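Local coordinates for protein Exo-beta-1,3-galactanase (Bifidobacterium bifidum, PDB 5FLW) that probably acts as an exo-beta-1,3-galactanase of glycoside hydrolase family 43, releasing galactose from the ends of beta-1,3-linked galactan chains, at residues Pro84-Cys89 with Gly93-Tyr98; Val113-Ala118 with Asp168-Val173; Thr160-Leu165 with Pro191-Lys196; Asp246-Leu251 with Ile283-Gly288. One frame throughout, in Å; residues are numbered along the deposited sequence. Where two conformers were deposited one is given.

Interaction 1 (Pro84-Cys89 with Gly93-Tyr98); sequences PKVLHC and GKYVMY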
loop_
_atom_site.group_PDB
_atom_site.type_symbol
_atom_site.label_atom_id
_atom_site.label_comp_id
_atom_site.label_asym_id
_atom_site.label_seq_id
_atom_site.Cartn_x
_atom_site.Cartn_y
_atom_site.Cartn_z
ATOM N N PRO A 84 5.134 2.825 -3.205
ATOM C CA PRO A 84 4.609 4.098 -3.718
ATOM C C PRO A 84 3.094 4.160 -3.571
ATOM O O PRO A 84 2.392 3.159 -3.744
ATOM C CB PRO A 84 5.020 4.087 -5.208
ATOM C CG PRO A 84 5.082 2.621 -5.576
ATOM C CD PRO A 84 5.633 1.953 -4.299
ATOM N N LYS A 85 2.604 5.360 -3.263
ATOM C CA LYS A 85 1.181 5.618 -3.110
ATOM C C LYS A 85 0.864 6.945 -3.790
ATOM O O LYS A 85 1.704 7.847 -3.816
ATOM C CB LYS A 85 0.814 5.733 -1.618
ATOM C CG LYS A 85 1.143 4.484 -0.778
ATOM C CD LYS A 85 0.242 3.312 -1.192
ATOM C CE LYS A 85 0.765 1.957 -0.664
ATOM N NZ LYS A 85 2.038 1.566 -1.337
ATOM N N VAL A 86 -0.358 7.073 -4.319
ATOM C CA VAL A 86 -0.811 8.299 -4.983
ATOM C C VAL A 86 -2.168 8.712 -4.420
ATOM O O VAL A 86 -3.039 7.865 -4.192
ATOM C CB VAL A 86 -0.869 8.128 -6.528
ATOM C CG1 VAL A 86 -1.579 9.314 -7.243
ATOM C CG2 VAL A 86 0.557 7.922 -7.090
ATOM N N LEU A 87 -2.354 10.022 -4.210
ATOM C CA LEU A 87 -3.663 10.591 -3.918
ATOM C C LEU A 87 -3.909 11.760 -4.863
ATOM O O LEU A 87 -2.962 12.436 -5.307
ATOM C CB LEU A 87 -3.780 11.125 -2.473
ATOM C CG LEU A 87 -3.803 10.099 -1.328
ATOM C CD1 LEU A 87 -3.788 10.811 0.046
ATOM C CD2 LEU A 87 -4.990 9.163 -1.435
ATOM N N HIS A 88 -5.191 11.987 -5.180
ATOM C CA HIS A 88 -5.615 13.157 -5.941
ATOM C C HIS A 88 -6.041 14.238 -4.942
ATOM O O HIS A 88 -6.935 14.003 -4.113
ATOM C CB HIS A 88 -6.750 12.787 -6.909
ATOM C CG HIS A 88 -7.105 13.873 -7.887
ATOM N ND1 HIS A 88 -8.353 13.972 -8.467
ATOM C CD2 HIS A 88 -6.377 14.894 -8.396
ATOM C CE1 HIS A 88 -8.372 14.997 -9.301
ATOM N NE2 HIS A 88 -7.196 15.594 -9.254
ATOM N N CYS A 89 -5.381 15.414 -5.010
ATOM C CA CYS A 89 -5.578 16.474 -4.015
ATOM C C CYS A 89 -6.796 17.319 -4.375
ATOM O O CYS A 89 -6.780 18.000 -5.408
ATOM C CB CYS A 89 -4.359 17.381 -3.951
ATOM S SG CYS A 89 -4.577 18.736 -2.795
ATOM N N GLY A 93 -6.053 19.895 -7.323
ATOM C CA GLY A 93 -6.177 19.079 -8.513
ATOM C C GLY A 93 -4.930 18.298 -8.894
ATOM O O GLY A 93 -4.937 17.609 -9.929
ATOM N N LYS A 94 -3.846 18.419 -8.135
ATOM C CA LYS A 94 -2.630 17.691 -8.467
ATOM C C LYS A 94 -2.713 16.238 -7.989
ATOM O O LYS A 94 -3.486 15.880 -7.086
ATOM C CB LYS A 94 -1.398 18.372 -7.848
ATOM C CG LYS A 94 -1.217 19.833 -8.250
ATOM C CD LYS A 94 -1.278 19.993 -9.775
ATOM C CE LYS A 94 -0.965 21.426 -10.210
ATOM N NZ LYS A 94 -1.243 21.644 -11.671
ATOM N N TYR A 95 -1.900 15.400 -8.615
ATOM C CA TYR A 95 -1.674 14.037 -8.158
ATOM C C TYR A 95 -0.350 14.004 -7.395
ATOM O O TYR A 95 0.699 14.346 -7.952
ATOM C CB TYR A 95 -1.643 13.098 -9.362
ATOM C CG TYR A 95 -2.989 13.072 -10.058
ATOM C CD1 TYR A 95 -3.322 14.024 -11.030
ATOM C CD2 TYR A 95 -3.969 12.120 -9.692
ATOM C CE1 TYR A 95 -4.567 14.003 -11.631
ATOM C CE2 TYR A 95 -5.206 12.100 -10.298
ATOM C CZ TYR A 95 -5.494 13.036 -11.263
ATOM O OH TYR A 95 -6.724 13.035 -11.873
ATOM N N VAL A 96 -0.404 13.630 -6.115
ATOM C CA VAL A 96 0.767 13.622 -5.245
ATOM C C VAL A 96 1.141 12.173 -4.968
ATOM O O VAL A 96 0.288 11.363 -4.574
ATOM C CB VAL A 96 0.534 14.403 -3.939
ATOM C CG1 VAL A 96 1.821 14.465 -3.151
ATOM C CG2 VAL A 96 -0.049 15.798 -4.210
ATOM N N MET A 97 2.414 11.849 -5.185
ATOM C CA MET A 97 2.956 10.538 -4.895
ATOM C C MET A 97 3.818 10.587 -3.630
ATOM O O MET A 97 4.576 11.547 -3.414
ATOM C CB MET A 97 3.781 10.021 -6.071
ATOM C CG MET A 97 4.348 8.631 -5.851
ATOM S SD MET A 97 5.256 7.982 -7.308
ATOM C CE MET A 97 3.900 7.692 -8.448
ATOM N N TYR A 98 3.666 9.550 -2.791
ATOM C CA TYR A 98 4.439 9.342 -1.568
ATOM C C TYR A 98 5.235 8.051 -1.720
ATOM O O TYR A 98 4.761 7.097 -2.341
ATOM C CB TYR A 98 3.509 9.248 -0.340
ATOM C CG TYR A 98 2.473 10.345 -0.362
ATOM C CD1 TYR A 98 2.775 11.622 0.129
ATOM C CD2 TYR A 98 1.215 10.128 -0.926
ATOM C CE1 TYR A 98 1.831 12.661 0.074
ATOM C CE2 TYR A 98 0.277 11.146 -1.009
ATOM C CZ TYR A 98 0.582 12.416 -0.502
ATOM O OH TYR A 98 -0.341 13.430 -0.568
#
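K85 and L87 pair with Y98 and V96 in antiparallel register, each as a hydrogen-bonded pair, while the axes of strands 84-88 and 95-98 approach to 4.6 Å, with N-to-C directions 157° apart. The non-hydrogen-bonded pairs between them, V86 with M97 and H88 with Y95, set their side chains on one face; V86 is branched at CB, which suits an extended strand, and the flat H88 and Y95 rings can lie one over the other. CG2 of V86 meets CE of M97 at 3.6 Å, the methionine chain bending at its last torsion. Further along, H88 and Y95 form an offset stack with ring centroids 4.1 Å apart and planes only 4° from parallel. The imidazole swings out with CG anti to the backbone N (chi1 -171°), which lays CD2 under the rim of the phenol at CZ. In the plane of the imidazole, NE2 makes a weak hydrogen bond to G93 O at 3.1 Å; the stack, helped by this bond, probably limits how far the ring can turn. With an alanine in place of Y95, the H88 imidazole would probably lose its stacking surface and be freer to turn away from G93 O. F28 meets the Y95 ring edge-to-face. On the other face, L87 CD1 lies 4.2 Å from CE2 of Y98, whose hydroxyl bonds Y169 O. At the turn, C89 N reaches K94 O at 2.8 Å, and G93, with a positive phi that glycine adopts easily, returns a bond from its N to C89 O. This is a beta hairpin joining the first two strands of one four-stranded blade of the family's five-bladed beta-propeller.

Interaction 2 (Val113-Ala118 with Asp168-Val173); sequences VAVADA and DYLTIV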
loop_
_atom_site.group_PDB
_atom_site.type_symbol
_atom_site.label_atom_id
_atom_site.label_comp_id
_atom_site.label_asym_id
_atom_site.label_seq_id
_atom_site.Cartn_x
_atom_site.Cartn_y
_atom_site.Cartn_z
ATOM N N VAL A 113 8.174 12.850 -1.496
ATOM C CA VAL A 113 6.980 13.477 -2.071
ATOM C C VAL A 113 7.306 13.923 -3.501
ATOM O O VAL A 113 8.306 14.621 -3.720
ATOM C CB VAL A 113 6.503 14.679 -1.223
ATOM C CG1 VAL A 113 5.274 15.311 -1.836
ATOM C CG2 VAL A 113 6.205 14.265 0.212
ATOM N N ALA A 114 6.455 13.515 -4.467
ATOM C CA ALA A 114 6.533 13.928 -5.873
ATOM C C ALA A 114 5.135 14.345 -6.352
ATOM O O ALA A 114 4.119 13.937 -5.776
ATOM C CB ALA A 114 7.083 12.807 -6.781
ATOM N N VAL A 115 5.083 15.161 -7.411
ATOM C CA VAL A 115 3.833 15.787 -7.850
ATOM C C VAL A 115 3.691 15.707 -9.374
ATOM O O VAL A 115 4.662 15.909 -10.114
ATOM C CB VAL A 115 3.741 17.262 -7.378
ATOM C CG1 VAL A 115 2.390 17.861 -7.722
ATOM C CG2 VAL A 115 4.018 17.388 -5.886
ATOM N N ALA A 116 2.469 15.459 -9.842
ATOM C CA ALA A 116 2.169 15.421 -11.269
ATOM C C ALA A 116 0.842 16.122 -11.544
ATOM O O ALA A 116 -0.024 16.220 -10.674
ATOM C CB ALA A 116 2.066 13.975 -11.763
ATOM N N ASP A 117 0.665 16.561 -12.797
ATOM C CA ASP A 117 -0.624 17.106 -13.241
ATOM C C ASP A 117 -1.613 16.048 -13.698
ATOM O O ASP A 117 -2.808 16.343 -13.794
ATOM C CB ASP A 117 -0.458 18.067 -14.419
ATOM C CG ASP A 117 0.272 19.340 -14.026
ATOM O OD1 ASP A 117 0.191 19.764 -12.842
ATOM O OD2 ASP A 117 0.929 19.913 -14.915
ATOM N N ALA A 118 -1.147 14.841 -14.002
ATOM C CA ALA A 118 -1.959 13.741 -14.501
ATOM C C ALA A 118 -1.595 12.478 -13.716
ATOM O O ALA A 118 -0.472 12.386 -13.199
ATOM C CB ALA A 118 -1.697 13.523 -16.000
ATOM N N ASP A 168 -2.976 20.987 0.693
ATOM C CA ASP A 168 -2.337 20.795 -0.605
ATOM C C ASP A 168 -1.689 19.415 -0.746
ATOM O O ASP A 168 -1.035 19.151 -1.763
ATOM C CB ASP A 168 -1.335 21.916 -0.890
ATOM C CG ASP A 168 -0.166 21.927 0.088
ATOM O OD1 ASP A 168 -0.034 21.000 0.906
ATOM O OD2 ASP A 168 0.646 22.884 0.025
ATOM N N TYR A 169 -1.831 18.552 0.266
ATOM C CA TYR A 169 -1.368 17.167 0.265
ATOM C C TYR A 169 0.158 17.021 0.213
ATOM O O TYR A 169 0.645 15.895 0.025
ATOM C CB TYR A 169 -2.037 16.343 -0.847
ATOM C CG TYR A 169 -3.438 15.830 -0.549
ATOM C CD1 TYR A 169 -4.249 16.412 0.432
ATOM C CD2 TYR A 169 -3.950 14.730 -1.246
ATOM C CE1 TYR A 169 -5.541 15.916 0.695
ATOM C CE2 TYR A 169 -5.229 14.234 -0.993
ATOM C CZ TYR A 169 -6.020 14.818 -0.035
ATOM O OH TYR A 169 -7.291 14.296 0.205
ATOM N N LEU A 170 0.940 18.100 0.423
ATOM C CA LEU A 170 2.395 18.048 0.228
ATOM C C LEU A 170 3.185 17.790 1.514
ATOM O O LEU A 170 4.384 17.476 1.441
ATOM C CB LEU A 170 2.914 19.346 -0.395
ATOM C CG LEU A 170 2.325 19.719 -1.757
ATOM C CD1 LEU A 170 2.917 21.037 -2.204
ATOM C CD2 LEU A 170 2.580 18.634 -2.762
ATOM N N THR A 171 2.543 17.929 2.682
ATOM C CA THR A 171 3.208 17.669 3.955
ATOM C C THR A 171 2.170 17.234 4.995
ATOM O O THR A 171 0.979 17.121 4.698
ATOM C CB THR A 171 4.069 18.861 4.390
ATOM O OG1 THR A 171 4.920 18.429 5.455
ATOM C CG2 THR A 171 3.201 20.039 4.840
ATOM N N ILE A 172 2.654 16.951 6.217
ATOM C CA ILE A 172 1.870 16.398 7.321
ATOM C C ILE A 172 1.629 17.487 8.359
ATOM O O ILE A 172 2.551 18.233 8.710
ATOM C CB ILE A 172 2.664 15.252 7.964
ATOM C CG1 ILE A 172 2.908 14.141 6.952
ATOM C CG2 ILE A 172 1.966 14.727 9.228
ATOM C CD1 ILE A 172 3.964 13.141 7.501
ATOM N N VAL A 173 0.397 17.554 8.870
ATOM C CA VAL A 173 0.004 18.585 9.826
ATOM C C VAL A 173 -0.517 18.017 11.144
ATOM O O VAL A 173 -0.717 18.791 12.094
ATOM C CB VAL A 173 -1.008 19.604 9.228
ATOM C CG1 VAL A 173 -0.445 20.299 7.963
ATOM C CG2 VAL A 173 -2.359 18.965 8.949
#
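No aromatic ring mediates the touch of V113 and V115 on L170; the flat group at the interface is the L170 carbonyl, whose oxygen has both V113 methyls close by, CG2 at 3.9 Å and CG1 at 4.0 Å. A second flat group, the carboxylate of D168, works within its own segment: L170 N approaches OD1 from above the carboxylate plane, at 3.1 Å, making an Asx turn. Aspartate suits this place because its short side chain can fold back onto the backbone two residues on. The turn holds the backbone at L170, whose side chain, with CG beside the backbone N (chi1 -59°) and an extended second torsion, reaches V115. Its CD2 lies 3.7 Å from V115 CG2, the two side chains crossing at about a right angle; V115 was modelled in two positions, so this touch is less certain than the others. V113 CG1 adds a loose contact to the same CD2. Both V113 and L170 also pack on V96 of strand 95-102. The contact thus sets strand 110-116, flanked in its sheet by strands 95-102 and 124-129, against the turn that leads from strand 159-165 into strand 172-179 of the next sheet.

Interaction 3 (Thr160-Leu165 with Pro191-Lys196); sequences THIYRL and PTIIKK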
loop_
_atom_site.group_PDB
_atom_site.type_symbol
_atom_site.label_atom_id
_atom_site.label_comp_id
_atom_site.label_asym_id
_atom_site.label_seq_id
_atom_site.Cartn_x
_atom_site.Cartn_y
_atom_site.Cartn_z
ATOM N N THR A 160 2.493 2.466 14.481
ATOM C CA THR A 160 2.138 2.868 13.127
ATOM C C THR A 160 1.199 4.072 13.210
ATOM O O THR A 160 0.165 4.017 13.899
ATOM C CB THR A 160 1.575 1.693 12.333
ATOM O OG1 THR A 160 2.597 0.685 12.279
ATOM C CG2 THR A 160 1.184 2.114 10.910
ATOM N N HIS A 161 1.618 5.178 12.568
ATOM C CA HIS A 161 0.900 6.443 12.612
ATOM C C HIS A 161 -0.163 6.501 11.527
ATOM O O HIS A 161 0.003 5.955 10.430
ATOM C CB HIS A 161 1.833 7.631 12.349
ATOM C CG HIS A 161 2.945 7.783 13.339
ATOM N ND1 HIS A 161 2.901 8.687 14.379
ATOM C CD2 HIS A 161 4.145 7.164 13.430
ATOM C CE1 HIS A 161 4.026 8.616 15.071
ATOM N NE2 HIS A 161 4.793 7.689 14.526
ATOM N N ILE A 162 -1.225 7.241 11.821
ATOM C CA ILE A 162 -2.082 7.865 10.819
ATOM C C ILE A 162 -1.756 9.351 10.877
ATOM O O ILE A 162 -1.956 9.995 11.916
ATOM C CB ILE A 162 -3.576 7.629 11.103
ATOM C CG1 ILE A 162 -3.900 6.120 11.140
ATOM C CG2 ILE A 162 -4.423 8.385 10.078
ATOM C CD1 ILE A 162 -5.326 5.773 11.523
ATOM N N TYR A 163 -1.197 9.887 9.790
ATOM C CA TYR A 163 -0.830 11.293 9.693
ATOM C C TYR A 163 -1.807 12.007 8.764
ATOM O O TYR A 163 -2.056 11.533 7.649
ATOM C CB TYR A 163 0.553 11.417 9.070
ATOM C CG TYR A 163 1.723 11.017 9.934
ATOM C CD1 TYR A 163 1.891 11.549 11.225
ATOM C CD2 TYR A 163 2.711 10.164 9.432
ATOM C CE1 TYR A 163 3.009 11.202 11.997
ATOM C CE2 TYR A 163 3.810 9.808 10.195
ATOM C CZ TYR A 163 3.960 10.332 11.462
ATOM O OH TYR A 163 5.046 9.976 12.208
ATOM N N ARG A 164 -2.331 13.152 9.195
ATOM C CA ARG A 164 -3.195 13.946 8.330
ATOM C C ARG A 164 -2.345 14.892 7.480
ATOM O O ARG A 164 -1.427 15.537 7.991
ATOM C CB ARG A 164 -4.247 14.726 9.118
ATOM C CG ARG A 164 -5.261 15.481 8.241
ATOM C CD ARG A 164 -6.452 15.974 9.035
ATOM N NE ARG A 164 -6.045 16.783 10.192
ATOM C CZ ARG A 164 -5.969 18.117 10.210
ATOM N NH1 ARG A 164 -6.285 18.817 9.122
ATOM N NH2 ARG A 164 -5.596 18.760 11.324
ATOM N N LEU A 165 -2.668 14.965 6.188
ATOM C CA LEU A 165 -1.950 15.825 5.264
ATOM C C LEU A 165 -2.520 17.241 5.302
ATOM O O LEU A 165 -3.717 17.453 5.571
ATOM C CB LEU A 165 -2.111 15.287 3.840
ATOM C CG LEU A 165 -1.477 13.916 3.580
ATOM C CD1 LEU A 165 -2.065 13.248 2.322
ATOM C CD2 LEU A 165 0.029 14.069 3.434
ATOM N N PRO A 191 0.597 -0.990 5.975
ATOM C CA PRO A 191 -0.765 -0.583 6.349
ATOM C C PRO A 191 -1.663 -0.290 5.151
ATOM O O PRO A 191 -1.218 0.229 4.112
ATOM C CB PRO A 191 -0.526 0.705 7.161
ATOM C CG PRO A 191 0.751 1.262 6.588
ATOM C CD PRO A 191 1.601 0.028 6.348
ATOM N N THR A 192 -2.961 -0.567 5.353
ATOM C CA THR A 192 -4.011 -0.188 4.413
ATOM C C THR A 192 -5.306 0.017 5.207
ATOM O O THR A 192 -5.558 -0.709 6.175
ATOM C CB THR A 192 -4.144 -1.242 3.285
ATOM O OG1 THR A 192 -5.201 -0.865 2.386
ATOM C CG2 THR A 192 -4.375 -2.640 3.841
ATOM N N ILE A 193 -6.107 1.024 4.818
ATOM C CA ILE A 193 -7.353 1.358 5.509
ATOM C C ILE A 193 -8.479 1.527 4.499
ATOM O O ILE A 193 -8.312 2.194 3.472
ATOM C CB ILE A 193 -7.220 2.654 6.366
ATOM C CG1 ILE A 193 -6.262 2.428 7.548
ATOM C CG2 ILE A 193 -8.596 3.160 6.895
ATOM C CD1 ILE A 193 -5.960 3.658 8.399
ATOM N N ILE A 194 -9.652 0.991 4.840
ATOM C CA ILE A 194 -10.889 1.238 4.106
ATOM C C ILE A 194 -11.943 1.677 5.117
ATOM O O ILE A 194 -11.751 1.597 6.337
ATOM C CB ILE A 194 -11.402 0.034 3.255
ATOM C CG1 ILE A 194 -11.727 -1.194 4.124
ATOM C CG2 ILE A 194 -10.421 -0.328 2.137
ATOM C CD1 ILE A 194 -13.117 -1.233 4.685
ATOM N N LYS A 195 -13.051 2.174 4.588
ATOM C CA LYS A 195 -14.186 2.603 5.397
ATOM C C LYS A 195 -15.475 2.009 4.842
ATOM O O LYS A 195 -15.692 2.003 3.627
ATOM C CB LYS A 195 -14.330 4.139 5.358
ATOM C CG LYS A 195 -15.155 4.781 6.500
ATOM C CD LYS A 195 -15.382 6.257 6.205
ATOM C CE LYS A 195 -16.019 6.979 7.361
ATOM N NZ LYS A 195 -16.073 8.454 7.196
ATOM N N LYS A 196 -16.325 1.506 5.735
ATOM C CA LYS A 196 -17.626 0.985 5.334
ATOM C C LYS A 196 -18.660 1.361 6.389
ATOM O O LYS A 196 -18.514 0.997 7.565
ATOM C CB LYS A 196 -17.594 -0.537 5.160
ATOM C CG LYS A 196 -18.913 -1.111 4.676
ATOM C CD LYS A 196 -18.915 -2.621 4.840
ATOM C CE LYS A 196 -20.281 -3.226 4.613
ATOM N NZ LYS A 196 -20.830 -2.816 3.297
#
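I193, I162 and T160 bury most of the surface in this small apolar contact, which has no hydrogen bond across it. The two isoleucines meet through their end methyls, I162 CD1 and I193 CD1, at 3.8 Å, with the side chains slanting across one another. In I162, CG1 sits beside the backbone N (chi1 -59°) and the chain continues extended (chi2 175°), which sends CD1 out toward the other strand. I193 has nearly the same shape, so each spends its longest branch on spanning the distance between the two strands. Isoleucine fits the place well: the branch at CB suits a strand, and the longer arm supplies reach. T160 points its CG2 methyl at the ring of P191, whose CB is 4.4 Å away, a looser touch than that of the isoleucines. The threonine divides its work, because its OG1 is hydrogen-bonded to the backbone oxygen of L188 while the methyl faces the proline. A buried threonine is thereby able to offer an apolar surface without leaving its hydroxyl unpaired. W202 lies against both T160 and I162, and L223 and W227 also pack on I162, making the pair part of a larger hydrophobic layer. Such apolar packing between one four-stranded sheet, through its third strand 159-165, and the first strand of the next, 191-196, is the face-to-face packing of adjacent blades in a beta-propeller.

Interaction 4 (Asp246-Leu251 with Ile283-Gly288); sequences DIVVPL and ISIADG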
loop_
_atom_site.group_PDB
_atom_site.type_symbol
_atom_site.label_atom_id
_atom_site.label_comp_id
_atom_site.label_asym_id
_atom_site.label_seq_id
_atom_site.Cartn_x
_atom_site.Cartn_y
_atom_site.Cartn_z
ATOM N N ASP A 246 -0.914 -5.971 1.209
ATOM C CA ASP A 246 -0.471 -4.727 0.610
ATOM C C ASP A 246 -1.570 -3.690 0.575
ATOM O O ASP A 246 -1.338 -2.536 0.938
ATOM C CB ASP A 246 0.026 -4.938 -0.816
ATOM C CG ASP A 246 0.414 -3.635 -1.443
ATOM O OD1 ASP A 246 1.520 -3.162 -1.102
ATOM O OD2 ASP A 246 -0.418 -3.059 -2.202
ATOM N N ILE A 247 -2.761 -4.079 0.120
ATOM C CA ILE A 247 -3.856 -3.129 -0.041
ATOM C C ILE A 247 -5.179 -3.885 -0.024
ATOM O O ILE A 247 -5.254 -5.047 -0.438
ATOM C CB ILE A 247 -3.667 -2.285 -1.327
ATOM C CG1 ILE A 247 -4.611 -1.072 -1.336
ATOM C CG2 ILE A 247 -3.783 -3.167 -2.597
ATOM C CD1 ILE A 247 -4.169 0.018 -2.294
ATOM N N VAL A 248 -6.217 -3.227 0.500
ATOM C CA VAL A 248 -7.615 -3.625 0.367
ATOM C C VAL A 248 -8.331 -2.441 -0.293
ATOM O O VAL A 248 -8.131 -1.287 0.123
ATOM C CB VAL A 248 -8.229 -3.968 1.745
ATOM C CG1 VAL A 248 -9.735 -4.240 1.634
ATOM C CG2 VAL A 248 -7.507 -5.138 2.401
ATOM N N VAL A 249 -9.110 -2.707 -1.347
ATOM C CA VAL A 249 -9.884 -1.641 -1.995
ATOM C C VAL A 249 -11.371 -1.963 -2.058
ATOM O O VAL A 249 -11.745 -3.124 -2.258
ATOM C CB VAL A 249 -9.343 -1.247 -3.387
ATOM C CG1 VAL A 249 -7.969 -0.568 -3.268
ATOM C CG2 VAL A 249 -9.352 -2.448 -4.326
ATOM N N PRO A 250 -12.242 -0.967 -1.880
ATOM C CA PRO A 250 -13.664 -1.148 -2.198
ATOM C C PRO A 250 -13.877 -1.115 -3.715
ATOM O O PRO A 250 -13.232 -0.349 -4.443
ATOM C CB PRO A 250 -14.329 0.056 -1.511
ATOM C CG PRO A 250 -13.259 1.127 -1.477
ATOM C CD PRO A 250 -11.916 0.408 -1.442
ATOM N N LEU A 251 -14.775 -1.978 -4.201
ATOM C CA LEU A 251 -15.008 -2.109 -5.637
ATOM C C LEU A 251 -16.302 -1.468 -6.145
ATOM O O LEU A 251 -16.421 -1.233 -7.355
ATOM C CB LEU A 251 -14.961 -3.585 -6.059
ATOM C CG LEU A 251 -13.641 -4.307 -5.792
ATOM C CD1 LEU A 251 -13.824 -5.776 -6.005
ATOM C CD2 LEU A 251 -12.531 -3.803 -6.678
ATOM N N ILE A 283 -12.237 -10.131 -0.376
ATOM C CA ILE A 283 -12.225 -10.138 1.082
ATOM C C ILE A 283 -13.591 -9.666 1.563
ATOM O O ILE A 283 -14.140 -8.694 1.033
ATOM C CB ILE A 283 -11.046 -9.321 1.661
ATOM C CG1 ILE A 283 -10.947 -9.497 3.188
ATOM C CG2 ILE A 283 -11.151 -7.857 1.288
ATOM C CD1 ILE A 283 -9.694 -8.923 3.821
ATOM N N SER A 284 -14.172 -10.398 2.505
ATOM C CA SER A 284 -15.497 -10.082 3.015
ATOM C C SER A 284 -15.381 -9.128 4.208
ATOM O O SER A 284 -14.594 -9.369 5.135
ATOM C CB SER A 284 -16.230 -11.372 3.380
ATOM O OG SER A 284 -17.187 -11.107 4.376
ATOM N N ILE A 285 -16.150 -8.033 4.170
ATOM C CA ILE A 285 -16.095 -6.968 5.174
ATOM C C ILE A 285 -17.516 -6.535 5.501
ATOM O O ILE A 285 -18.229 -6.040 4.622
ATOM C CB ILE A 285 -15.252 -5.774 4.678
ATOM C CG1 ILE A 285 -13.811 -6.238 4.376
ATOM C CG2 ILE A 285 -15.339 -4.590 5.635
ATOM C CD1 ILE A 285 -12.909 -5.152 3.961
ATOM N N ALA A 286 -17.939 -6.750 6.748
ATOM C CA ALA A 286 -19.293 -6.415 7.177
ATOM C C ALA A 286 -19.342 -6.420 8.697
ATOM O O ALA A 286 -18.791 -7.336 9.328
ATOM C CB ALA A 286 -20.306 -7.416 6.600
ATOM N N ASP A 287 -19.952 -5.371 9.283
ATOM C CA ASP A 287 -20.280 -5.311 10.720
ATOM C C ASP A 287 -19.062 -5.503 11.624
ATOM O O ASP A 287 -19.126 -6.192 12.641
ATOM C CB ASP A 287 -21.407 -6.281 11.104
ATOM C CG ASP A 287 -22.587 -6.203 10.158
ATOM O OD1 ASP A 287 -23.111 -5.081 9.961
ATOM O OD2 ASP A 287 -22.986 -7.256 9.614
ATOM N N GLY A 288 -17.940 -4.890 11.253
ATOM C CA GLY A 288 -16.749 -4.962 12.069
ATOM C C GLY A 288 -15.946 -6.220 11.895
ATOM O O GLY A 288 -14.929 -6.392 12.586
#
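V248 is the tight centre of this contact: its CG1 methyl touches both I283 and I285, and the remainder of the two segments diverges. I283 CG2 lies 3.9 Å from V248 CG1, the side chains crossing at about a right angle. I283 places that methyl between its own backbone N and carbonyl carbon, while its longer branch runs anti to the N (chi1 -173°). From the other residue, I285 CD1 comes to 4.0 Å from the same V248 CG1, and here the side chains reach toward each other tip to tip. The extended isoleucine arm (chi2 -177°) provides this reach, whereas a compact valine suits the point where two larger residues converge. All three are buried, and the contact is wholly apolar, as fits branched aliphatic side chains whose CB branching also agrees with an extended strand. The loose side begins between the two isoleucines in sequence: S284, pointing the other way on its strand, is exposed, and a small polar residue fits there. Beyond I285 the chain leaves through D287, also exposed, and G288, both with positive phi. Strand 261-266 runs between strands 244-250 and 278-286 in one sheet, with F261 packing on I283 and I285. F203 of strand 199-205 and I194 of strand 191-196, from the preceding sheet, close over V248 and I285.

Interaction 1 alone pairs neighbouring strands, so backbone hydrogen bonds and a ring stack dominate it; the other three are small and apolar. Interactions 1, 3 and 4 are buried, 3 between successive sheets and 4 across a single sheet, and these last two meet where T192 OG1 and V248 N are hydrogen-bonded. Interaction 2 is only partly buried and spans two sheets. It shares a sheet with interaction 1, to which the K94-D117 salt bridge and the Y98-Y169 hydrogen bond tie it, and another with interaction 3, through V173 N and R164 O. Interactions 2 and 4 stay apart, about 14 Å between nearest atoms.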